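Local coordinates for conserved protein (Methanothermobacter thermautotrophicus, PDB 1I36) that is of unknown function but binds NADP and resembles 3-hydroxyacid dehydrogenases, so is probably an NADP-dependent oxidoreductase, at residues V85-I90 / V108-M113; R124-G129 / E146-E151; L172-L177 / S207-S212. The protein carries 1 engineered substitution. All blocks are in the same frame, centred on the assembly; numbering follows the deposited sequence.

Contact 1 of 3, residues V85-I90 / V108-M113; sequences VDINNI and VDAAIM. With NAP (NADP nicotinamide-adenine-dinucleotide phosphate), chain C.
Val-85 and Asp-86 pair in parallel with Val-108 and Asp-109, and Asp-86 holds the register from both ends: its N donates to Val-108 O (3.0 Å) and its O accepts from Ala-110 N (3.0 Å). The strands belong to the beta-alpha-beta unit of strand 83-86, helix 92-101 and strand 106-112 in the NADP-binding Rossmann domain. On one face Val-85, with CG1 anti to its backbone N, sets that methyl against Ala-110 CB (3.6 Å), while its CG2 lies beside Val-108 CB; Phe-135 of helix 132-136 covers all three residues. Beyond Ile-87, whose CA still faces Ala-110 O, the chains diverge; the Ile-87 and Ile-112 side chains cross obliquely, Ile-87 CD1 meeting Ile-112 CG1 at 3.6 Å. A water bridges the widened gap, donating to Ile-87 O and accepting from Ile-112 N. At the end of strand 83-86, Asp-86 OD1 accepts from Asn-88 N (2.9 Å) to close an Asx turn, and weak bonds run from Asn-88 ND2 to both carboxylate oxygens; ND2 also donates to Ser-62. Asn-88 OD1 accepts from O3D of the NADP ribose (2.9 Å). Ile-112 CB lies 3.8 Å from C5N of the nicotinamide. Asp-86 thus probably acts from the second shell, helping to orient the asparagine that bonds the ribose.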
loop_
_atom_site.group_PDB
_atom_site.type_symbol
_atom_site.label_atom_id
_atom_site.label_comp_id
_atom_site.label_asym_id
_atom_site.label_seq_id
_atom_site.Cartn_x
_atom_site.Cartn_y
_atom_site.Cartn_z
ATOM N N VAL A 85 7.840 -3.044 -32.595
ATOM C CA VAL A 85 7.341 -2.600 -31.301
ATOM C C VAL A 85 6.173 -3.460 -30.854
ATOM O O VAL A 85 5.112 -3.443 -31.459
ATOM C CB VAL A 85 6.904 -1.132 -31.399
ATOM C CG1 VAL A 85 6.555 -0.579 -30.027
ATOM C CG2 VAL A 85 8.052 -0.305 -32.020
ATOM N N ASP A 86 6.399 -4.261 -29.828
ATOM C CA ASP A 86 5.348 -5.127 -29.325
ATOM C C ASP A 86 4.667 -4.427 -28.137
ATOM O O ASP A 86 5.288 -4.174 -27.099
ATOM C CB ASP A 86 5.906 -6.497 -28.936
ATOM C CG ASP A 86 4.788 -7.506 -28.627
ATOM O OD1 ASP A 86 3.968 -7.251 -27.722
ATOM O OD2 ASP A 86 4.711 -8.545 -29.293
ATOM N N ILE A 87 3.376 -4.163 -28.297
ATOM C CA ILE A 87 2.635 -3.462 -27.266
ATOM C C ILE A 87 1.540 -4.349 -26.666
ATOM O O ILE A 87 0.699 -3.890 -25.912
ATOM C CB ILE A 87 2.093 -2.113 -27.825
ATOM C CG1 ILE A 87 1.874 -1.106 -26.703
ATOM C CG2 ILE A 87 0.818 -2.334 -28.657
ATOM C CD1 ILE A 87 1.743 0.352 -27.231
ATOM N N ASN A 88 1.653 -5.652 -26.893
ATOM C CA ASN A 88 0.661 -6.589 -26.377
ATOM C C ASN A 88 0.809 -6.898 -24.881
ATOM O O ASN A 88 1.908 -6.864 -24.320
ATOM C CB ASN A 88 0.678 -7.884 -27.178
ATOM C CG ASN A 88 0.476 -7.652 -28.662
ATOM O OD1 ASN A 88 -0.601 -7.272 -29.096
ATOM N ND2 ASN A 88 1.531 -7.857 -29.443
ATOM N N ASN A 89 -0.302 -7.237 -24.243
ATOM C CA ASN A 89 -0.248 -7.563 -22.821
ATOM C C ASN A 89 0.162 -9.008 -22.647
ATOM O O ASN A 89 -0.685 -9.882 -22.518
ATOM C CB ASN A 89 -1.595 -7.310 -22.123
ATOM C CG ASN A 89 -1.526 -7.571 -20.621
ATOM O OD1 ASN A 89 -0.480 -7.363 -19.984
ATOM N ND2 ASN A 89 -2.631 -8.074 -20.053
ATOM N N ILE A 90 1.478 -9.257 -22.728
ATOM C CA ILE A 90 2.053 -10.576 -22.551
ATOM C C ILE A 90 3.122 -10.507 -21.459
ATOM O O ILE A 90 3.631 -9.443 -21.134
ATOM C CB ILE A 90 2.664 -11.141 -23.874
ATOM C CG1 ILE A 90 3.568 -10.090 -24.562
ATOM C CG2 ILE A 90 1.526 -11.553 -24.819
ATOM C CD1 ILE A 90 4.343 -10.645 -25.802
ATOM N N VAL A 108 11.421 -3.657 -29.659
ATOM C CA VAL A 108 11.124 -2.736 -28.562
ATOM C C VAL A 108 9.926 -3.242 -27.769
ATOM O O VAL A 108 8.887 -3.563 -28.347
ATOM C CB VAL A 108 10.778 -1.318 -29.111
ATOM C CG1 VAL A 108 10.379 -0.368 -27.935
ATOM C CG2 VAL A 108 12.043 -0.728 -29.810
ATOM N N ASP A 109 10.096 -3.360 -26.453
ATOM C CA ASP A 109 8.994 -3.803 -25.564
ATOM C C ASP A 109 8.299 -2.484 -25.166
ATOM O O ASP A 109 8.909 -1.683 -24.475
ATOM C CB ASP A 109 9.630 -4.464 -24.336
ATOM C CG ASP A 109 8.630 -4.846 -23.270
ATOM O OD1 ASP A 109 7.401 -4.769 -23.513
ATOM O OD2 ASP A 109 9.087 -5.221 -22.171
ATOM N N ALA A 110 7.096 -2.207 -25.681
ATOM C CA ALA A 110 6.391 -0.971 -25.280
ATOM C C ALA A 110 5.291 -1.421 -24.315
ATOM O O ALA A 110 4.688 -2.455 -24.533
ATOM C CB ALA A 110 5.762 -0.294 -26.507
ATOM N N ALA A 111 5.009 -0.642 -23.273
ATOM C CA ALA A 111 3.950 -1.008 -22.321
ATOM C C ALA A 111 3.100 0.237 -22.057
ATOM O O ALA A 111 3.625 1.294 -21.668
ATOM C CB ALA A 111 4.560 -1.529 -21.000
ATOM N N ILE A 112 1.798 0.087 -22.266
ATOM C CA ILE A 112 0.821 1.153 -22.077
ATOM C C ILE A 112 0.584 1.262 -20.568
ATOM O O ILE A 112 0.216 0.281 -19.921
ATOM C CB ILE A 112 -0.491 0.817 -22.818
ATOM C CG1 ILE A 112 -0.234 0.910 -24.333
ATOM C CG2 ILE A 112 -1.597 1.837 -22.447
ATOM C CD1 ILE A 112 -1.421 0.465 -25.222
ATOM N N MET A 113 0.850 2.444 -20.024
ATOM C CA MET A 113 0.743 2.698 -18.585
ATOM C C MET A 113 -0.527 3.428 -18.162
ATOM O O MET A 113 -0.488 4.289 -17.289
ATOM C CB MET A 113 1.971 3.504 -18.131
ATOM C CG MET A 113 3.293 2.780 -18.353
ATOM S SD MET A 113 3.249 1.237 -17.493
ATOM C CE MET A 113 3.577 1.726 -15.847
HETATM P PA NAP C . -8.745 -5.193 -30.106
HETATM O O1A NAP C . -8.678 -6.462 -29.405
HETATM O O2A NAP C . -9.136 -3.841 -29.765
HETATM O O5B NAP C . -7.680 -5.173 -31.393
HETATM C C5B NAP C . -6.682 -6.265 -31.840
HETATM C C4B NAP C . -7.031 -6.275 -33.254
HETATM O O4B NAP C . -5.899 -7.350 -33.684
HETATM C C3B NAP C . -7.804 -7.028 -33.861
HETATM O O3B NAP C . -8.213 -5.839 -34.393
HETATM C C2B NAP C . -7.868 -8.112 -34.863
HETATM O O2B NAP C . -8.337 -8.233 -36.025
HETATM C C1B NAP C . -6.464 -8.165 -34.776
HETATM N N9A NAP C . -5.963 -9.554 -34.761
HETATM C C8A NAP C . -6.256 -10.753 -34.104
HETATM N N7A NAP C . -5.510 -11.743 -34.542
HETATM C C5A NAP C . -4.690 -11.197 -35.511
HETATM C C6A NAP C . -3.669 -11.745 -36.355
HETATM N N6A NAP C . -3.333 -13.036 -36.311
HETATM N N1A NAP C . -3.025 -10.892 -37.241
HETATM C C2A NAP C . -3.360 -9.571 -37.305
HETATM N N3A NAP C . -4.312 -8.989 -36.549
HETATM C C4A NAP C . -4.941 -9.866 -35.657
HETATM O O3 NAP C . -7.478 -5.004 -29.037
HETATM P PN NAP C . -6.693 -3.665 -28.344
HETATM O O1N NAP C . -7.533 -3.156 -27.209
HETATM O O2N NAP C . -6.455 -2.793 -29.499
HETATM O O5D NAP C . -5.266 -4.051 -27.777
HETATM C C5D NAP C . -4.211 -4.542 -28.642
HETATM C C4D NAP C . -3.078 -5.048 -27.768
HETATM O O4D NAP C . -2.540 -4.102 -26.796
HETATM C C3D NAP C . -3.433 -6.293 -26.915
HETATM O O3D NAP C . -2.382 -7.306 -26.816
HETATM C C2D NAP C . -3.780 -5.764 -25.564
HETATM O O2D NAP C . -3.605 -6.696 -24.537
HETATM C C1D NAP C . -2.861 -4.526 -25.467
HETATM N N1N NAP C . -3.362 -3.467 -24.574
HETATM C C2N NAP C . -4.596 -2.855 -24.828
HETATM C C3N NAP C . -4.985 -1.827 -23.904
HETATM C C7N NAP C . -6.238 -1.105 -24.049
HETATM O O7N NAP C . -6.556 -0.210 -23.244
HETATM N N7N NAP C . -7.103 -1.370 -25.063
HETATM C C4N NAP C . -4.129 -1.499 -22.829
HETATM C C5N NAP C . -2.942 -2.109 -22.605
HETATM C C6N NAP C . -2.556 -3.091 -23.479
HETATM P P2B NAP C . -9.862 -8.896 -36.028
HETATM O O1X NAP C . -10.853 -7.896 -35.502
HETATM O O2X NAP C . -9.995 -9.158 -37.435
HETATM O O3X NAP C . -9.807 -10.034 -35.134
HETATM O O HOH W 1 0.923 -2.686 -23.235
HETATM O O HOH W 2 3.252 -4.662 -23.112
#

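Contact 2 of 3, residues R124-G129 / E146-E151; sequences RIIASG and EVRGRE
Glu-146 lays its CB over one face of the Arg-124 guanidinium, the two side chains running across each other with the guanidinium and carboxylate planes 58° apart. Arg-124 NH1 stands 3.5 Å from Glu-146 OE2, but the oxygen lies well out of the guanidinium plane, so this salt bridge is one of charge alone. A water at the guanidinium edge adds a directed link, accepting from NH1 and donating to Glu-146 OE1; Asn-144 takes NH2. Glu-146 OE1 is also gripped side-on by Arg-148, through NE (2.9 Å) and more distantly through NH2, both from the same side above the carboxylate plane. An alanine here removes the carboxylate, and would probably leave Arg-148 NE without its partner and deprive Arg-124 NH1 of the nearby charge. Arg-148 NH1 makes salt bridges to Asp-188 and Glu-191 of the second subunit, which carries the network into the dimer interface. The network sits on parallel strands 124-128 and 144-147, the latter outermost within the chain's sheet, joined through helix 132-136 as a beta-alpha-beta unit. Glu-146 N donates to Ile-125 O (2.9 Å), Ala-127 N to Glu-146 O, and Arg-148 N to Ala-127 O. Ile-126 packs its CB against Arg-148 CG (3.9 Å). Past the bridges, Ser-128 OG, placed between its backbone N and carbonyl carbon (chi1 73°), donates to Glu-151 O at 2.7 Å from above the carbonyl plane, and it also accepts from Ala-155 N at the start of helix 154-182.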
loop_
_atom_site.group_PDB
_atom_site.type_symbol
_atom_site.label_atom_id
_atom_site.label_comp_id
_atom_site.label_asym_id
_atom_site.label_seq_id
_atom_site.Cartn_x
_atom_site.Cartn_y
_atom_site.Cartn_z
ATOM N N ARG A 124 0.660 7.543 -21.521
ATOM C CA ARG A 124 2.080 7.337 -21.323
ATOM C C ARG A 124 2.399 5.890 -21.723
ATOM O O ARG A 124 1.670 4.934 -21.368
ATOM C CB ARG A 124 2.480 7.572 -19.867
ATOM C CG ARG A 124 3.939 7.184 -19.492
ATOM C CD ARG A 124 5.035 7.776 -20.401
ATOM N NE ARG A 124 4.973 9.231 -20.593
ATOM C CZ ARG A 124 5.467 10.143 -19.750
ATOM N NH1 ARG A 124 6.058 9.764 -18.623
ATOM N NH2 ARG A 124 5.428 11.439 -20.072
ATOM N N ILE A 125 3.447 5.747 -22.535
ATOM C CA ILE A 125 3.888 4.432 -22.953
ATOM C C ILE A 125 5.355 4.319 -22.535
ATOM O O ILE A 125 6.156 5.193 -22.859
ATOM C CB ILE A 125 3.811 4.318 -24.486
ATOM C CG1 ILE A 125 2.361 4.360 -24.943
ATOM C CG2 ILE A 125 4.522 3.039 -24.987
ATOM C CD1 ILE A 125 2.267 4.513 -26.470
ATOM N N ILE A 126 5.726 3.275 -21.819
ATOM C CA ILE A 126 7.149 3.142 -21.493
ATOM C C ILE A 126 7.704 2.090 -22.474
ATOM O O ILE A 126 6.976 1.181 -22.892
ATOM C CB ILE A 126 7.416 2.787 -20.007
ATOM C CG1 ILE A 126 6.748 1.468 -19.636
ATOM C CG2 ILE A 126 6.901 3.953 -19.087
ATOM C CD1 ILE A 126 7.188 0.935 -18.226
ATOM N N ALA A 127 8.976 2.222 -22.839
ATOM C CA ALA A 127 9.583 1.317 -23.823
ATOM C C ALA A 127 10.997 0.936 -23.416
ATOM O O ALA A 127 11.768 1.765 -22.904
ATOM C CB ALA A 127 9.585 2.016 -25.222
ATOM N N SER A 128 11.338 -0.330 -23.663
ATOM C CA SER A 128 12.650 -0.830 -23.292
ATOM C C SER A 128 13.292 -1.582 -24.453
ATOM O O SER A 128 12.596 -2.116 -25.314
ATOM C CB SER A 128 12.543 -1.704 -22.037
ATOM O OG SER A 128 11.937 -2.965 -22.311
ATOM N N GLY A 129 14.626 -1.624 -24.451
ATOM C CA GLY A 129 15.367 -2.283 -25.522
ATOM C C GLY A 129 16.362 -1.279 -26.081
ATOM O O GLY A 129 16.197 -0.056 -25.908
ATOM N N GLU A 146 8.333 7.109 -23.173
ATOM C CA GLU A 146 9.431 7.331 -22.257
ATOM C C GLU A 146 10.210 6.007 -22.218
ATOM O O GLU A 146 9.611 4.928 -22.165
ATOM C CB GLU A 146 8.885 7.669 -20.869
ATOM C CG GLU A 146 9.922 7.728 -19.804
ATOM C CD GLU A 146 9.308 8.078 -18.464
ATOM O OE1 GLU A 146 8.630 7.204 -17.880
ATOM O OE2 GLU A 146 9.485 9.236 -18.023
ATOM N N VAL A 147 11.532 6.094 -22.270
ATOM C CA VAL A 147 12.389 4.903 -22.242
ATOM C C VAL A 147 12.660 4.477 -20.797
ATOM O O VAL A 147 12.941 5.307 -19.960
ATOM C CB VAL A 147 13.772 5.173 -22.926
ATOM C CG1 VAL A 147 14.730 3.917 -22.780
ATOM C CG2 VAL A 147 13.565 5.515 -24.389
ATOM N N ARG A 148 12.543 3.190 -20.502
ATOM C CA ARG A 148 12.834 2.677 -19.155
ATOM C C ARG A 148 13.601 1.373 -19.330
ATOM O O ARG A 148 13.525 0.761 -20.395
ATOM C CB ARG A 148 11.525 2.373 -18.394
ATOM C CG ARG A 148 10.696 3.598 -18.038
ATOM C CD ARG A 148 11.299 4.296 -16.844
ATOM N NE ARG A 148 10.615 5.539 -16.486
ATOM C CZ ARG A 148 10.832 6.189 -15.347
ATOM N NH1 ARG A 148 11.707 5.706 -14.470
ATOM N NH2 ARG A 148 10.210 7.336 -15.103
ATOM N N GLY A 149 14.280 0.915 -18.280
ATOM C CA GLY A 149 14.997 -0.341 -18.363
ATOM C C GLY A 149 16.102 -0.348 -19.409
ATOM O O GLY A 149 16.608 0.716 -19.789
ATOM N N ARG A 150 16.479 -1.535 -19.884
ATOM C CA ARG A 150 17.548 -1.642 -20.880
ATOM C C ARG A 150 17.247 -2.630 -22.011
ATOM O O ARG A 150 17.695 -2.446 -23.125
ATOM C CB ARG A 150 18.838 -2.126 -20.208
ATOM C CG ARG A 150 19.373 -1.230 -19.110
ATOM C CD ARG A 150 20.653 -1.815 -18.511
ATOM N NE ARG A 150 20.447 -3.138 -17.911
ATOM C CZ ARG A 150 21.422 -3.882 -17.384
ATOM N NH1 ARG A 150 22.681 -3.438 -17.381
ATOM N NH2 ARG A 150 21.145 -5.076 -16.866
ATOM N N GLU A 151 16.465 -3.666 -21.726
ATOM C CA GLU A 151 16.221 -4.689 -22.737
ATOM C C GLU A 151 14.776 -5.117 -22.843
ATOM O O GLU A 151 13.962 -4.718 -22.027
ATOM C CB GLU A 151 17.137 -5.892 -22.424
ATOM C CG GLU A 151 17.106 -6.349 -20.981
ATOM C CD GLU A 151 18.099 -7.484 -20.684
ATOM O OE1 GLU A 151 19.321 -7.324 -20.900
ATOM O OE2 GLU A 151 17.650 -8.550 -20.234
HETATM O O HOH W 3 5.954 7.139 -16.961
HETATM O O HOH W 4 15.717 0.339 -22.595
#

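Contact 3 of 3, residues L172-L177 / S207-S212; sequences LLWETL and SRLKSS
Leu-209 points from helix 202-214 at Leu-173, Trp-174 and Leu-177 of the long helix 154-182, in a steep helix-helix packing within the all-helical C-terminal part of the chain. The two short segments cross at -100° with axes 10.2 Å apart, which confines the contact to a small patch. The apolar contacts centre on the two Leu-209 methyls. CD1 sits 3.7 Å from Trp-174 CA and touches Leu-173 CD2 at 4.1 Å; CD2 makes a looser approach to Leu-177 CD1. Both Leu-173, which also packs on Tyr-165 of the second subunit, and Trp-174 meet the Leu-209 side chain at about a right angle. Arg-208 contributes its aliphatic part, CD lying 4.1 Å from Leu-173 CD2, while its guanidinium forms a long, weak ion pair with Glu-197 of the second subunit. Polar bonds stay on each side of the contact: Ser-211 OG donates to Ser-207 O one turn back, and Trp-174 NE1 to Gln-261 O near the C-terminus. The indole of Trp-174 lies beside Ile-245 and Leu-249 of helix 238-249 and receives Leu-209 CD1 at its edge, 4.0 Å from Trp-174 ring atom CD1.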
loop_
_atom_site.group_PDB
_atom_site.type_symbol
_atom_site.label_atom_id
_atom_site.label_comp_id
_atom_site.label_asym_id
_atom_site.label_seq_id
_atom_site.Cartn_x
_atom_site.Cartn_y
_atom_site.Cartn_z
ATOM N N LEU A 172 -5.656 -4.938 0.367
ATOM C CA LEU A 172 -5.284 -4.699 1.767
ATOM C C LEU A 172 -6.227 -3.651 2.359
ATOM O O LEU A 172 -6.719 -3.795 3.492
ATOM C CB LEU A 172 -3.836 -4.210 1.877
ATOM C CG LEU A 172 -2.727 -5.215 1.553
ATOM C CD1 LEU A 172 -1.391 -4.480 1.347
ATOM C CD2 LEU A 172 -2.578 -6.273 2.681
ATOM N N LEU A 173 -6.518 -2.629 1.566
ATOM C CA LEU A 173 -7.414 -1.569 2.005
ATOM C C LEU A 173 -8.799 -2.128 2.269
ATOM O O LEU A 173 -9.393 -1.872 3.323
ATOM C CB LEU A 173 -7.523 -0.487 0.962
ATOM C CG LEU A 173 -8.395 0.676 1.430
ATOM C CD1 LEU A 173 -7.646 1.468 2.522
ATOM C CD2 LEU A 173 -8.707 1.574 0.246
ATOM N N TRP A 174 -9.312 -2.882 1.304
ATOM C CA TRP A 174 -10.632 -3.483 1.428
ATOM C C TRP A 174 -10.776 -4.350 2.669
ATOM O O TRP A 174 -11.751 -4.219 3.407
ATOM C CB TRP A 174 -10.981 -4.316 0.187
ATOM C CG TRP A 174 -12.371 -4.894 0.286
ATOM C CD1 TRP A 174 -13.546 -4.294 -0.080
ATOM C CD2 TRP A 174 -12.719 -6.162 0.821
ATOM N NE1 TRP A 174 -14.606 -5.128 0.200
ATOM C CE2 TRP A 174 -14.123 -6.278 0.754
ATOM C CE3 TRP A 174 -11.982 -7.221 1.346
ATOM C CZ2 TRP A 174 -14.793 -7.403 1.193
ATOM C CZ3 TRP A 174 -12.654 -8.343 1.783
ATOM C CH2 TRP A 174 -14.037 -8.426 1.704
ATOM N N GLU A 175 -9.833 -5.255 2.896
ATOM C CA GLU A 175 -9.929 -6.105 4.064
ATOM C C GLU A 175 -9.855 -5.291 5.371
ATOM O O GLU A 175 -10.634 -5.539 6.304
ATOM C CB GLU A 175 -8.872 -7.205 4.048
ATOM C CG GLU A 175 -8.884 -8.048 5.324
ATOM C CD GLU A 175 -8.219 -9.388 5.175
ATOM O OE1 GLU A 175 -7.001 -9.494 5.406
ATOM O OE2 GLU A 175 -8.929 -10.359 4.850
ATOM N N THR A 176 -8.935 -4.335 5.432
ATOM C CA THR A 176 -8.779 -3.486 6.619
ATOM C C THR A 176 -10.066 -2.697 6.911
ATOM O O THR A 176 -10.531 -2.672 8.056
ATOM C CB THR A 176 -7.607 -2.503 6.452
ATOM O OG1 THR A 176 -6.394 -3.243 6.414
ATOM C CG2 THR A 176 -7.526 -1.507 7.627
ATOM N N LEU A 177 -10.668 -2.113 5.871
ATOM C CA LEU A 177 -11.886 -1.319 6.034
ATOM C C LEU A 177 -13.156 -2.132 6.280
ATOM O O LEU A 177 -14.098 -1.649 6.917
ATOM C CB LEU A 177 -12.070 -0.368 4.871
ATOM C CG LEU A 177 -10.992 0.703 4.763
ATOM C CD1 LEU A 177 -11.281 1.593 3.570
ATOM C CD2 LEU A 177 -10.934 1.524 6.048
ATOM N N SER A 207 -11.944 5.953 -3.842
ATOM C CA SER A 207 -12.125 5.759 -5.281
ATOM C C SER A 207 -11.506 4.443 -5.745
ATOM O O SER A 207 -12.086 3.739 -6.579
ATOM C CB SER A 207 -11.544 6.933 -6.073
ATOM O OG SER A 207 -10.145 7.038 -5.897
ATOM N N ARG A 208 -10.331 4.124 -5.204
ATOM C CA ARG A 208 -9.625 2.883 -5.522
ATOM C C ARG A 208 -10.488 1.693 -5.090
ATOM O O ARG A 208 -10.579 0.686 -5.787
ATOM C CB ARG A 208 -8.264 2.857 -4.796
ATOM C CG ARG A 208 -7.893 1.507 -4.135
ATOM C CD ARG A 208 -6.614 1.577 -3.291
ATOM N NE ARG A 208 -5.389 1.638 -4.091
ATOM C CZ ARG A 208 -4.570 2.688 -4.134
ATOM N NH1 ARG A 208 -4.852 3.775 -3.423
ATOM N NH2 ARG A 208 -3.457 2.645 -4.867
ATOM N N LEU A 209 -11.131 1.842 -3.937
ATOM C CA LEU A 209 -11.991 0.822 -3.358
ATOM C C LEU A 209 -13.210 0.574 -4.235
ATOM O O LEU A 209 -13.580 -0.572 -4.497
ATOM C CB LEU A 209 -12.440 1.283 -1.982
ATOM C CG LEU A 209 -13.127 0.318 -1.022
ATOM C CD1 LEU A 209 -12.098 -0.573 -0.338
ATOM C CD2 LEU A 209 -13.864 1.150 0.017
ATOM N N LYS A 210 -13.848 1.661 -4.657
ATOM C CA LYS A 210 -15.025 1.584 -5.514
ATOM C C LYS A 210 -14.712 0.916 -6.853
ATOM O O LYS A 210 -15.415 0.005 -7.264
ATOM C CB LYS A 210 -15.592 2.983 -5.751
ATOM C CG LYS A 210 -16.500 3.496 -4.642
ATOM C CD LYS A 210 -17.787 2.675 -4.557
ATOM C CE LYS A 210 -18.675 2.849 -5.798
ATOM N NZ LYS A 210 -19.192 4.237 -5.938
ATOM N N SER A 211 -13.645 1.354 -7.516
ATOM C CA SER A 211 -13.254 0.790 -8.802
ATOM C C SER A 211 -12.934 -0.700 -8.691
ATOM O O SER A 211 -13.311 -1.488 -9.565
ATOM C CB SER A 211 -12.039 1.522 -9.356
ATOM O OG SER A 211 -12.205 2.925 -9.254
ATOM N N SER A 212 -12.257 -1.080 -7.604
ATOM C CA SER A 212 -11.882 -2.475 -7.363
ATOM C C SER A 212 -13.091 -3.385 -7.212
ATOM O O SER A 212 -13.041 -4.572 -7.562
ATOM C CB SER A 212 -10.978 -2.595 -6.121
ATOM O OG SER A 212 -9.629 -2.283 -6.447
#

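Contacts 1, 2 and 3 follow one another along the chain without overlap. The first two lie 9 Å apart, centre to centre, in a single mixed sheet: strands 106-112 and 124-128 are antiparallel neighbours, and each also belongs to its own beta-alpha-beta unit. Their pairing joins contact 1 to contact 2, so the sheet runs from the cofactor site toward the second subunit, which Arg-148 reaches. Helix 154-182, entered soon after strand 144-147, leads from this NADP-binding domain to the helical part, where contact 3 is centred about 28 Å from the centre of contact 1 and 30 Å from that of contact 2. Contacts 2 and 3 both touch the second subunit, so dimerisation involves both domains.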